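Tryptophan halogenase superfamily (Brevundimonas sp. BAL3, PDB 6FRL) is a flavin-dependent halogenase that prefers bromination over chlorination, probably installing the halogen on electron-rich aromatic substrates. Local coordinates at residues Q255-P260 and D314-P319; A287-V292 and P309-D314; N383-R388 and Y440-F445. All blocks are in the same frame, centred on the assembly; numbering follows the deposited sequence.

Contact 1 of 3, residues Q255-P260 and D314-P319; sequences QSENRP and DPLTEP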
ATOM      1  N   GLN B 255      12.978  37.174   3.365  1.00 42.05           N
ATOM      2  CA  GLN B 255      14.318  36.608   3.337  1.00 46.70           C
ATOM      3  C   GLN B 255      15.210  37.390   4.299  1.00 47.00           C
ATOM      4  O   GLN B 255      15.098  38.610   4.406  1.00 47.83           O
ATOM      5  CB  GLN B 255      14.942  36.621   1.921  1.00 49.99           C
ATOM      6  CG  GLN B 255      14.334  35.684   0.897  1.00 54.13           C
ATOM      7  CD  GLN B 255      14.629  34.208   1.162  1.00 56.26           C
ATOM      8  OE1 GLN B 255      13.753  33.487   1.669  1.00 60.12           O
ATOM      9  NE2 GLN B 255      15.837  33.743   0.802  1.00 47.31           N
ATOM     10  N   SER B 256      16.080  36.668   4.991  1.00 44.99           N
ATOM     11  CA  SER B 256      17.034  37.247   5.909  1.00 46.42           C
ATOM     12  C   SER B 256      18.458  36.881   5.488  1.00 50.11           C
ATOM     13  O   SER B 256      18.690  35.829   4.859  1.00 46.91           O
ATOM     14  CB  SER B 256      16.751  36.776   7.337  1.00 46.26           C
ATOM     15  OG  SER B 256      16.985  35.397   7.536  1.00 47.30           O
ATOM     16  N   GLU B 257      19.399  37.766   5.843  1.00 55.74           N
ATOM     17  CA  GLU B 257      20.831  37.596   5.576  1.00 58.42           C
ATOM     18  C   GLU B 257      21.458  37.089   6.864  1.00 52.10           C
ATOM     19  O   GLU B 257      21.215  37.662   7.906  1.00 52.20           O
ATOM     20  CB  GLU B 257      21.442  38.939   5.143  1.00 59.19           C
ATOM     21  CG  GLU B 257      22.914  38.900   4.717  1.00 62.28           C
ATOM     22  CD  GLU B 257      23.127  39.399   3.294  1.00 71.08           C
ATOM     23  OE1 GLU B 257      23.825  38.682   2.541  1.00 72.49           O
ATOM     24  OE2 GLU B 257      22.587  40.478   2.908  1.00 71.32           O
ATOM     25  N   ASN B 258      22.247  36.020   6.793  1.00 52.32           N
ATOM     26  CA  ASN B 258      22.893  35.451   7.995  1.00 55.96           C
ATOM     27  C   ASN B 258      23.860  36.468   8.619  1.00 65.16           C
ATOM     28  O   ASN B 258      24.527  37.198   7.893  1.00 63.82           O
ATOM     29  CB  ASN B 258      23.673  34.161   7.669  1.00 51.22           C
ATOM     30  CG  ASN B 258      22.784  32.962   7.398  1.00 47.47           C
ATOM     31  OD1 ASN B 258      23.280  31.926   7.019  1.00 52.85           O
ATOM     32  ND2 ASN B 258      21.484  33.098   7.591  1.00 42.44           N
ATOM     33  N   ARG B 259      23.930  36.497   9.956  1.00 78.03           N
ATOM     34  CA  ARG B 259      24.924  37.307  10.690  1.00 82.48           C
ATOM     35  C   ARG B 259      26.236  36.515  10.748  1.00 87.19           C
ATOM     36  O   ARG B 259      26.209  35.277  10.691  1.00 83.06           O
ATOM     37  CB  ARG B 259      24.445  37.686  12.119  1.00 87.21           C
ATOM     38  CG  ARG B 259      23.018  38.196  12.158  1.00 97.94           C
ATOM     39  CD  ARG B 259      22.633  39.100  13.304  1.00100.97           C
ATOM     40  NE  ARG B 259      21.227  39.422  13.078  1.00109.26           N
ATOM     41  CZ  ARG B 259      20.446  40.105  13.907  1.00109.01           C
ATOM     42  NH1 ARG B 259      19.179  40.313  13.574  1.00102.77           N
ATOM     43  NH2 ARG B 259      20.903  40.585  15.064  1.00113.69           N
ATOM     44  N   PRO B 260      27.389  37.215  10.858  1.00 88.88           N
ATOM     45  CA  PRO B 260      28.664  36.482  10.879  1.00 86.00           C
ATOM     46  C   PRO B 260      28.779  35.515  12.072  1.00 77.59           C
ATOM     47  O   PRO B 260      28.300  35.834  13.159  1.00 66.72           O
ATOM     48  CB  PRO B 260      29.709  37.608  10.943  1.00 90.46           C
ATOM     49  CG  PRO B 260      29.005  38.807  10.389  1.00 86.82           C
ATOM     50  CD  PRO B 260      27.613  38.673  10.910  1.00 84.82           C
ATOM     51  N   ASP B 314      19.275  39.476   9.309  1.00 51.18           N
ATOM     52  CA  ASP B 314      18.947  40.859   8.922  1.00 50.73           C
ATOM     53  C   ASP B 314      18.018  40.785   7.705  1.00 51.30           C
ATOM     54  O   ASP B 314      18.373  40.199   6.685  1.00 47.13           O
ATOM     55  CB  ASP B 314      20.205  41.653   8.531  1.00 56.96           C
ATOM     56  CG  ASP B 314      21.206  41.818   9.692  1.00 60.30           C
ATOM     57  OD1 ASP B 314      20.836  42.431  10.712  1.00 57.87           O
ATOM     58  OD2 ASP B 314      22.360  41.335   9.581  1.00 64.02           O
ATOM     59  N   PRO B 315      16.815  41.374   7.797  1.00 51.15           N
ATOM     60  CA  PRO B 315      15.887  41.258   6.666  1.00 49.98           C
ATOM     61  C   PRO B 315      16.414  41.890   5.386  1.00 51.01           C
ATOM     62  O   PRO B 315      16.913  42.990   5.451  1.00 55.50           O
ATOM     63  CB  PRO B 315      14.650  42.003   7.165  1.00 51.64           C
ATOM     64  CG  PRO B 315      15.145  42.901   8.234  1.00 49.39           C
ATOM     65  CD  PRO B 315      16.243  42.164   8.897  1.00 47.38           C
ATOM     66  N   LEU B 316      16.316  41.193   4.258  1.00 53.95           N
ATOM     67  CA  LEU B 316      16.743  41.710   2.940  1.00 52.90           C
ATOM     68  C   LEU B 316      15.747  42.664   2.297  1.00 52.60           C
ATOM     69  O   LEU B 316      16.141  43.436   1.434  1.00 56.24           O
ATOM     70  CB  LEU B 316      16.973  40.585   1.932  1.00 53.98           C
ATOM     71  CG  LEU B 316      18.163  39.650   2.110  1.00 54.36           C
ATOM     72  CD1 LEU B 316      18.104  38.533   1.074  1.00 53.54           C
ATOM     73  CD2 LEU B 316      19.464  40.418   1.985  1.00 55.65           C
ATOM     74  N   THR B 317      14.469  42.572   2.651  1.00 52.85           N
ATOM     75  CA  THR B 317      13.441  43.545   2.223  1.00 54.84           C
ATOM     76  C   THR B 317      12.406  43.678   3.319  1.00 55.34           C
ATOM     77  O   THR B 317      12.600  43.189   4.419  1.00 52.75           O
ATOM     78  CB  THR B 317      12.712  43.124   0.912  1.00 63.51           C
ATOM     79  OG1 THR B 317      11.644  44.041   0.621  1.00 65.15           O
ATOM     80  CG2 THR B 317      12.117  41.680   0.967  1.00 61.94           C
ATOM     81  N   GLU B 318      11.296  44.329   3.013  1.00 60.45           N
ATOM     82  CA  GLU B 318      10.150  44.313   3.897  1.00 64.20           C
ATOM     83  C   GLU B 318       9.295  43.097   3.593  1.00 58.32           C
ATOM     84  O   GLU B 318       9.406  42.522   2.504  1.00 54.17           O
ATOM     85  CB  GLU B 318       9.354  45.611   3.789  1.00 72.54           C
ATOM     86  CG  GLU B 318      10.085  46.755   4.492  1.00 76.90           C
ATOM     87  CD  GLU B 318       9.869  48.079   3.805  1.00 80.00           C
ATOM     88  OE1 GLU B 318       8.703  48.382   3.446  1.00 80.66           O
ATOM     89  OE2 GLU B 318      10.874  48.799   3.612  1.00 76.96           O
ATOM     90  N   PRO B 319       8.470  42.680   4.574  1.00 56.14           N
ATOM     91  CA  PRO B 319       7.616  41.507   4.380  1.00 55.23           C
ATOM     92  C   PRO B 319       6.521  41.723   3.344  1.00 55.09           C
ATOM     93  O   PRO B 319       5.932  42.802   3.312  1.00 57.32           O
ATOM     94  CB  PRO B 319       6.984  41.295   5.767  1.00 54.33           C
ATOM     95  CG  PRO B 319       7.851  42.057   6.717  1.00 54.10           C
ATOM     96  CD  PRO B 319       8.327  43.227   5.941  1.00 52.88           C
TER
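Ser256 and Pro315 pair across the two strands as a non-hydrogen-bonded antiparallel pair, their CA atoms 4.2 Å apart, and the backbone on both sides of them does most of the binding. Leu316 N donates to Gln255 O over 2.9 Å in an almost straight bond (176° at the hydrogen). One pair further on, Glu257 and Asp314 exchange two bonds, Glu257 N to Asp314 O at 2.8 Å and Asp314 N to Glu257 O at 3.0 Å. Proline suits its place because, lacking an N-H, it loses nothing where the pairing asks for no bond. Ser256, the buried residue of the contact, has its small hydroxyl satisfied on the adjoining strand 286-293.

Elsewhere the contact is looser and faces solvent. The two methyls of Leu316 go to different residues: CD1 lies 3.8 Å from Gln255 CB, while CD2 lies 4.0 Å from CB of the exposed Glu257, the leucine and glutamate side chains crossing at about a right angle. OE1 of Gln255 accepts a hydrogen bond from Gly55 N. Arg259 and Asp314 make only a long ion pair, NE to OD1 3.8 Å; the carboxylate oxygen lies over a face of the guanidinium, so charge attraction acts without an N-H aimed at it. The arrangement is antiparallel beta pairing, joining strand 250-257 to 314-323, the outermost strand on one side of the mixed sheet within this chain.

Contact 2 of 3, residues A287-V292 and P309-D314; sequences AGNGLV and PHLLGD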
ATOM      1  N   ALA B 287      18.359  32.973   4.773  1.00 36.45           N
ATOM      2  CA  ALA B 287      17.289  32.118   5.266  1.00 37.51           C
ATOM      3  C   ALA B 287      15.918  32.626   4.850  1.00 38.49           C
ATOM      4  O   ALA B 287      15.720  33.831   4.701  1.00 42.11           O
ATOM      5  CB  ALA B 287      17.382  31.960   6.768  1.00 36.88           C
ATOM      6  N   GLY B 288      15.000  31.680   4.626  1.00 36.18           N
ATOM      7  CA  GLY B 288      13.589  31.963   4.511  1.00 34.66           C
ATOM      8  C   GLY B 288      12.973  32.102   5.901  1.00 35.12           C
ATOM      9  O   GLY B 288      13.288  31.320   6.816  1.00 30.46           O
ATOM     10  N   ASN B 289      12.138  33.133   6.069  1.00 37.05           N
ATOM     11  CA  ASN B 289      11.384  33.349   7.304  1.00 37.18           C
ATOM     12  C   ASN B 289       9.935  33.623   6.950  1.00 37.43           C
ATOM     13  O   ASN B 289       9.655  34.160   5.887  1.00 39.91           O
ATOM     14  CB  ASN B 289      11.884  34.552   8.096  1.00 37.23           C
ATOM     15  CG  ASN B 289      13.372  34.551   8.311  1.00 38.24           C
ATOM     16  OD1 ASN B 289      13.848  34.302   9.428  1.00 35.95           O
ATOM     17  ND2 ASN B 289      14.128  34.857   7.242  1.00 36.08           N
ATOM     18  N   GLY B 290       9.025  33.282   7.861  1.00 36.83           N
ATOM     19  CA  GLY B 290       7.625  33.673   7.719  1.00 36.74           C
ATOM     20  C   GLY B 290       6.735  33.404   8.927  1.00 34.67           C
ATOM     21  O   GLY B 290       7.117  32.711   9.853  1.00 29.82           O
ATOM     22  N   LEU B 291       5.554  33.993   8.906  1.00 35.53           N
ATOM     23  CA  LEU B 291       4.533  33.748   9.881  1.00 37.07           C
ATOM     24  C   LEU B 291       3.260  33.420   9.118  1.00 37.69           C
ATOM     25  O   LEU B 291       2.825  34.198   8.251  1.00 32.91           O
ATOM     26  CB  LEU B 291       4.301  34.976  10.774  1.00 38.06           C
ATOM     27  CG  LEU B 291       3.490  34.700  12.058  1.00 37.50           C
ATOM     28  CD1 LEU B 291       4.427  34.360  13.212  1.00 37.78           C
ATOM     29  CD2 LEU B 291       2.570  35.861  12.440  1.00 40.41           C
ATOM     30  N   VAL B 292       2.687  32.258   9.439  1.00 40.73           N
ATOM     31  CA  VAL B 292       1.330  31.866   9.008  1.00 44.63           C
ATOM     32  C   VAL B 292       0.375  32.163  10.169  1.00 43.80           C
ATOM     33  O   VAL B 292       0.693  31.816  11.296  1.00 40.53           O
ATOM     34  CB  VAL B 292       1.281  30.347   8.698  1.00 45.73           C
ATOM     35  CG1 VAL B 292      -0.163  29.878   8.435  1.00 45.40           C
ATOM     36  CG2 VAL B 292       2.219  30.022   7.537  1.00 48.13           C
ATOM     37  N   PRO B 309      10.883  40.689  15.112  1.00 49.10           N
ATOM     38  CA  PRO B 309      11.948  40.581  16.148  1.00 52.47           C
ATOM     39  C   PRO B 309      12.647  39.231  16.281  1.00 55.16           C
ATOM     40  O   PRO B 309      13.563  39.124  17.091  1.00 57.90           O
ATOM     41  CB  PRO B 309      11.208  40.872  17.474  1.00 51.04           C
ATOM     42  CG  PRO B 309       9.861  41.385  17.100  1.00 51.00           C
ATOM     43  CD  PRO B 309       9.550  40.898  15.711  1.00 48.39           C
ATOM     44  N   HIS B 310      12.212  38.207  15.531  1.00 60.50           N
ATOM     45  CA  HIS B 310      12.682  36.812  15.727  1.00 56.51           C
ATOM     46  C   HIS B 310      13.097  36.141  14.426  1.00 55.47           C
ATOM     47  O   HIS B 310      12.979  34.919  14.296  1.00 53.85           O
ATOM     48  CB  HIS B 310      11.585  35.961  16.403  1.00 56.11           C
ATOM     49  CG  HIS B 310      11.230  36.427  17.777  1.00 58.44           C
ATOM     50  ND1 HIS B 310       9.963  36.870  18.109  1.00 53.05           N
ATOM     51  CD2 HIS B 310      11.984  36.545  18.901  1.00 58.76           C
ATOM     52  CE1 HIS B 310       9.953  37.235  19.379  1.00 61.55           C
ATOM     53  NE2 HIS B 310      11.167  37.056  19.880  1.00 61.66           N
ATOM     54  N   LEU B 311      13.596  36.925  13.469  1.00 53.77           N
ATOM     55  CA  LEU B 311      14.112  36.372  12.214  1.00 51.46           C
ATOM     56  C   LEU B 311      15.463  35.684  12.415  1.00 44.57           C
ATOM     57  O   LEU B 311      16.171  35.959  13.357  1.00 47.08           O
ATOM     58  CB  LEU B 311      14.267  37.471  11.182  1.00 51.86           C
ATOM     59  CG  LEU B 311      13.036  38.291  10.824  1.00 50.90           C
ATOM     60  CD1 LEU B 311      13.456  39.339   9.813  1.00 52.30           C
ATOM     61  CD2 LEU B 311      11.922  37.416  10.264  1.00 51.88           C
ATOM     62  N   LEU B 312      15.828  34.802  11.498  1.00 46.40           N
ATOM     63  CA  LEU B 312      17.147  34.156  11.520  1.00 45.41           C
ATOM     64  C   LEU B 312      18.272  35.054  11.012  1.00 40.97           C
ATOM     65  O   LEU B 312      19.324  34.552  10.711  1.00 42.15           O
ATOM     66  CB  LEU B 312      17.103  32.840  10.711  1.00 43.44           C
ATOM     67  CG  LEU B 312      16.372  31.652  11.347  1.00 42.16           C
ATOM     68  CD1 LEU B 312      16.020  30.631  10.284  1.00 40.78           C
ATOM     69  CD2 LEU B 312      17.225  31.015  12.458  1.00 38.64           C
ATOM     70  N   GLY B 313      18.061  36.366  10.955  1.00 45.50           N
ATOM     71  CA  GLY B 313      19.037  37.329  10.417  1.00 47.99           C
ATOM     72  C   GLY B 313      18.475  38.703  10.040  1.00 47.67           C
ATOM     73  O   GLY B 313      17.349  39.037  10.380  1.00 48.80           O
ATOM     74  N   ASP B 314      19.275  39.476   9.309  1.00 51.18           N
ATOM     75  CA  ASP B 314      18.947  40.859   8.922  1.00 50.73           C
ATOM     76  C   ASP B 314      18.018  40.785   7.705  1.00 51.30           C
ATOM     77  O   ASP B 314      18.373  40.199   6.685  1.00 47.13           O
ATOM     78  CB  ASP B 314      20.205  41.653   8.531  1.00 56.96           C
ATOM     79  CG  ASP B 314      21.206  41.818   9.692  1.00 60.30           C
ATOM     80  OD1 ASP B 314      20.836  42.431  10.712  1.00 57.87           O
ATOM     81  OD2 ASP B 314      22.360  41.335   9.581  1.00 64.02           O
TER
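Asn289 reaches out from strand 286-293 to the chain at Leu311 and Leu312, and its atoms can be taken in turn. CB packs against Leu311 CD2 at 3.6 Å, the two side chains crossing at about a right angle. CG, anti to the carbonyl carbon (chi1 -50°), still borders that methyl at 3.8 Å. At the tip the amide divides its work. OD1 accepts the N-H of Leu312 over 2.9 Å, nearly straight at 173°, with the donor tilted modestly from the carbonyl plane; ND2 turns to strand 250-257, giving hydrogen bonds to Val254 O and Ser256 OG. A buried asparagine fits because one flat group offers both acceptor and donors. Replacing Asn289 by an alanine would probably leave the Leu312 N-H without its acceptor and deprive Ser256 OG and Val254 O of a donor.

Beside this polar link, Ala287 CB meets Leu312 CD1 at 4.0 Å, a small apolar contact. The loop between helix 300-307 and edge strand 314-323 is thus held to strand 286-293, an inner strand of the mixed beta-sheet, by a side-chain-to-backbone hydrogen bond.

Contact 3 of 3, residues N383-R388 and Y440-F445; sequences NDQTAR and YRWEMF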
ATOM      1  N   ASN B 383      -7.778  11.904 -11.265  1.00 25.71           N
ATOM      2  CA  ASN B 383      -8.543  12.830 -10.415  1.00 26.91           C
ATOM      3  C   ASN B 383      -8.799  12.254  -9.054  1.00 27.25           C
ATOM      4  O   ASN B 383      -8.674  12.975  -8.045  1.00 26.63           O
ATOM      5  CB  ASN B 383      -9.844  13.302 -11.097  1.00 25.77           C
ATOM      6  CG  ASN B 383      -9.575  14.314 -12.204  1.00 27.45           C
ATOM      7  OD1 ASN B 383      -8.611  15.086 -12.125  1.00 26.14           O
ATOM      8  ND2 ASN B 383     -10.423  14.313 -13.254  1.00 27.87           N
ATOM      9  N   ASP B 384      -9.076  10.950  -9.021  1.00 27.48           N
ATOM     10  CA  ASP B 384      -9.325  10.242  -7.765  1.00 28.74           C
ATOM     11  C   ASP B 384      -8.070  10.140  -6.878  1.00 26.61           C
ATOM     12  O   ASP B 384      -8.117  10.440  -5.690  1.00 23.17           O
ATOM     13  CB  ASP B 384      -9.948   8.854  -8.020  1.00 29.57           C
ATOM     14  CG  ASP B 384     -10.469   8.217  -6.729  1.00 30.88           C
ATOM     15  OD1 ASP B 384     -11.417   8.750  -6.114  1.00 29.30           O
ATOM     16  OD2 ASP B 384      -9.896   7.201  -6.306  1.00 34.93           O
ATOM     17  N   GLN B 385      -6.949   9.732  -7.458  1.00 29.45           N
ATOM     18  CA  GLN B 385      -5.693   9.649  -6.700  1.00 30.23           C
ATOM     19  C   GLN B 385      -5.355  11.026  -6.113  1.00 30.54           C
ATOM     20  O   GLN B 385      -5.115  11.150  -4.912  1.00 33.18           O
ATOM     21  CB  GLN B 385      -4.524   9.138  -7.579  1.00 31.12           C
ATOM     22  CG  GLN B 385      -4.640   7.710  -8.076  1.00 31.07           C
ATOM     23  CD  GLN B 385      -3.415   7.218  -8.868  1.00 34.32           C
ATOM     24  OE1 GLN B 385      -2.318   7.797  -8.818  1.00 34.63           O
ATOM     25  NE2 GLN B 385      -3.606   6.119  -9.612  1.00 35.87           N
ATOM     26  N   THR B 386      -5.349  12.053  -6.967  1.00 28.98           N
ATOM     27  CA  THR B 386      -4.974  13.427  -6.573  1.00 27.18           C
ATOM     28  C   THR B 386      -5.811  13.966  -5.401  1.00 25.90           C
ATOM     29  O   THR B 386      -5.276  14.518  -4.430  1.00 28.06           O
ATOM     30  CB  THR B 386      -5.069  14.390  -7.793  1.00 27.92           C
ATOM     31  OG1 THR B 386      -4.326  13.858  -8.912  1.00 28.14           O
ATOM     32  CG2 THR B 386      -4.547  15.781  -7.438  1.00 27.71           C
ATOM     33  N   ALA B 387      -7.121  13.787  -5.500  1.00 26.44           N
ATOM     34  CA  ALA B 387      -8.075  14.196  -4.454  1.00 27.93           C
ATOM     35  C   ALA B 387      -7.760  13.491  -3.120  1.00 27.93           C
ATOM     36  O   ALA B 387      -7.609  14.170  -2.108  1.00 25.45           O
ATOM     37  CB  ALA B 387      -9.520  13.887  -4.864  1.00 27.38           C
ATOM     38  N   ARG B 388      -7.639  12.164  -3.135  1.00 24.65           N
ATOM     39  CA  ARG B 388      -7.400  11.429  -1.915  1.00 27.87           C
ATOM     40  C   ARG B 388      -6.078  11.857  -1.291  1.00 25.99           C
ATOM     41  O   ARG B 388      -6.006  12.046  -0.072  1.00 22.98           O
ATOM     42  CB  ARG B 388      -7.427   9.886  -2.105  1.00 29.40           C
ATOM     43  CG  ARG B 388      -8.681   9.307  -2.751  1.00 33.23           C
ATOM     44  CD  ARG B 388      -9.974   9.485  -1.947  1.00 37.83           C
ATOM     45  NE  ARG B 388     -10.591  10.830  -1.983  1.00 42.82           N
ATOM     46  CZ  ARG B 388     -11.375  11.337  -2.971  1.00 43.34           C
ATOM     47  NH1 ARG B 388     -11.652  10.676  -4.092  1.00 40.19           N
ATOM     48  NH2 ARG B 388     -11.907  12.550  -2.835  1.00 43.95           N
ATOM     49  N   TYR B 440      -4.934   4.559   4.910  1.00 39.22           N
ATOM     50  CA  TYR B 440      -5.699   4.824   3.714  1.00 38.44           C
ATOM     51  C   TYR B 440      -4.760   4.767   2.508  1.00 37.70           C
ATOM     52  O   TYR B 440      -3.531   4.632   2.643  1.00 38.96           O
ATOM     53  CB  TYR B 440      -6.383   6.179   3.843  1.00 39.00           C
ATOM     54  CG  TYR B 440      -7.312   6.337   5.053  1.00 37.82           C
ATOM     55  CD1 TYR B 440      -8.493   5.594   5.171  1.00 39.31           C
ATOM     56  CD2 TYR B 440      -7.014   7.245   6.080  1.00 39.08           C
ATOM     57  CE1 TYR B 440      -9.343   5.743   6.273  1.00 37.11           C
ATOM     58  CE2 TYR B 440      -7.873   7.422   7.178  1.00 38.99           C
ATOM     59  CZ  TYR B 440      -9.039   6.662   7.265  1.00 38.40           C
ATOM     60  OH  TYR B 440      -9.867   6.823   8.356  1.00 39.10           O
ATOM     61  N   ARG B 441      -5.325   4.848   1.315  1.00 40.35           N
ATOM     62  CA  ARG B 441      -4.507   4.891   0.081  1.00 41.08           C
ATOM     63  C   ARG B 441      -3.959   6.314  -0.048  1.00 37.15           C
ATOM     64  O   ARG B 441      -4.607   7.300   0.398  1.00 31.17           O
ATOM     65  CB  ARG B 441      -5.315   4.540  -1.185  1.00 44.61           C
ATOM     66  CG  ARG B 441      -6.122   3.249  -1.122  1.00 49.01           C
ATOM     67  CD  ARG B 441      -7.127   3.134  -2.273  1.00 56.16           C
ATOM     68  NE  ARG B 441      -8.247   4.099  -2.215  1.00 63.83           N
ATOM     69  CZ  ARG B 441      -8.882   4.631  -3.278  1.00 64.39           C
ATOM     70  NH1 ARG B 441      -8.528   4.322  -4.528  1.00 67.53           N
ATOM     71  NH2 ARG B 441      -9.881   5.496  -3.095  1.00 61.52           N
ATOM     72  N   TRP B 442      -2.772   6.407  -0.642  1.00 35.51           N
ATOM     73  CA  TRP B 442      -2.189   7.683  -1.107  1.00 36.87           C
ATOM     74  C   TRP B 442      -1.659   8.608   0.000  1.00 36.91           C
ATOM     75  O   TRP B 442      -1.585   9.829  -0.178  1.00 40.60           O
ATOM     76  CB  TRP B 442      -3.165   8.415  -2.066  1.00 38.65           C
ATOM     77  CG  TRP B 442      -3.610   7.523  -3.198  1.00 40.69           C
ATOM     78  CD1 TRP B 442      -4.870   7.032  -3.441  1.00 42.50           C
ATOM     79  CD2 TRP B 442      -2.770   6.994  -4.215  1.00 44.26           C
ATOM     80  NE1 TRP B 442      -4.860   6.247  -4.572  1.00 42.97           N
ATOM     81  CE2 TRP B 442      -3.583   6.198  -5.060  1.00 44.48           C
ATOM     82  CE3 TRP B 442      -1.396   7.125  -4.508  1.00 51.62           C
ATOM     83  CZ2 TRP B 442      -3.069   5.520  -6.161  1.00 49.54           C
ATOM     84  CZ3 TRP B 442      -0.876   6.463  -5.619  1.00 52.37           C
ATOM     85  CH2 TRP B 442      -1.714   5.669  -6.436  1.00 57.17           C
ATOM     86  N   GLU B 443      -1.251   8.013   1.120  1.00 36.72           N
ATOM     87  CA  GLU B 443      -0.625   8.737   2.226  1.00 36.49           C
ATOM     88  C   GLU B 443       0.781   9.188   1.802  1.00 31.43           C
ATOM     89  O   GLU B 443       1.599   8.379   1.396  1.00 30.58           O
ATOM     90  CB  GLU B 443      -0.448   7.822   3.452  1.00 41.52           C
ATOM     91  CG  GLU B 443      -1.698   7.199   4.062  1.00 46.88           C
ATOM     92  CD  GLU B 443      -2.391   8.049   5.125  1.00 47.91           C
ATOM     93  OE1 GLU B 443      -3.337   7.514   5.707  1.00 49.49           O
ATOM     94  OE2 GLU B 443      -2.024   9.218   5.388  1.00 50.73           O
ATOM     95  N   MET B 444       1.065  10.479   1.928  1.00 29.45           N
ATOM     96  CA  MET B 444       2.398  10.993   1.728  1.00 27.52           C
ATOM     97  C   MET B 444       3.259  10.652   2.961  1.00 29.89           C
ATOM     98  O   MET B 444       4.486  10.414   2.818  1.00 28.46           O
ATOM     99  CB  MET B 444       2.337  12.480   1.552  1.00 26.91           C
ATOM    100  CG  MET B 444       3.686  13.125   1.248  1.00 30.32           C
ATOM    101  SD  MET B 444       3.440  14.751   0.499  1.00 31.66           S
ATOM    102  CE  MET B 444       2.909  14.264  -1.152  1.00 30.61           C
ATOM    103  N   PHE B 445       2.595  10.621   4.136  1.00 28.68           N
ATOM    104  CA  PHE B 445       3.219  10.427   5.425  1.00 29.12           C
ATOM    105  C   PHE B 445       2.918   9.061   5.987  1.00 30.87           C
ATOM    106  O   PHE B 445       1.769   8.697   6.162  1.00 32.19           O
ATOM    107  CB  PHE B 445       2.741  11.524   6.380  1.00 28.87           C
ATOM    108  CG  PHE B 445       3.190  12.876   5.948  1.00 28.09           C
ATOM    109  CD1 PHE B 445       4.512  13.257   6.144  1.00 26.03           C
ATOM    110  CD2 PHE B 445       2.349  13.698   5.225  1.00 25.42           C
ATOM    111  CE1 PHE B 445       4.973  14.474   5.679  1.00 25.89           C
ATOM    112  CE2 PHE B 445       2.798  14.926   4.789  1.00 25.85           C
ATOM    113  CZ  PHE B 445       4.123  15.314   5.014  1.00 26.22           C
TER
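Trp442 lays its indole against Gln385 of helix 376-402, and this packing makes up the uncharged part of the contact. Gln385 CB stands over the five-membered ring, 4.2 Å from its centroid and 21° off the normal, a CH-pi contact. CG lies over the same ring system toward the rim, and the chain runs on, extended beyond CG (chi2 -176°), to bring CD within 3.2 Å of Trp442 CZ2. The amide is turned only 18° from the indole plane, so the two flat groups are nearly parallel. Glutamine suits the place: its methylenes pack on one face of the indole, while its amide finds polar partners beyond it, NE2 with Glu381 and OE1 with Arg364. Arg388 CB adds a looser touch, 4.1 Å from Trp442 CD1.

The charged interactions centre on Asp384. Its OD1 takes a weak hydrogen bond from Arg388 NH1, 2.8 Å away, one turn along the same helix, as part of a salt bridge. OD2 lies at the edge of the Arg441 guanidinium, 3.6 Å from both NH1 and NH2 of Arg441, a long ion pair across the contact. One carboxylate thereby stands between two arginines that run side by side, and its charge probably offsets their mutual repulsion; Arg388 NE also has Glu391 as a partner. Arg441 NH2 binds a glycerol, probably from crystallisation, and Arg441 packs on Arg441 of the second subunit.

The contact therefore lies by the subunit interface. The 440-445 loop, between helices 422-434 and 447-456, runs beside helix 376-402, with Trp442 also touching Arg364 of helix 354-367.

In the fold
Contacts 1 and 2 form one neighbourhood, their centres 8 Å apart, both reaching the same mixed sheet. They meet through neighbouring strands 250-257 and 286-293; contact 2 lies between the segments of contact 1 in sequence, overlapping the second at Asp314. The chain thus returns from the inner strands through helix 300-307 to supply the edge strand 314-323. Contact 3 comes later in sequence and on the opposite side of the chain's centre, its centre about 38 Å from that of contact 1 and 33 Å from that of contact 2. It belongs to the helical part, near the second subunit, so sheet edge and dimer-facing helices are built by separate interactions.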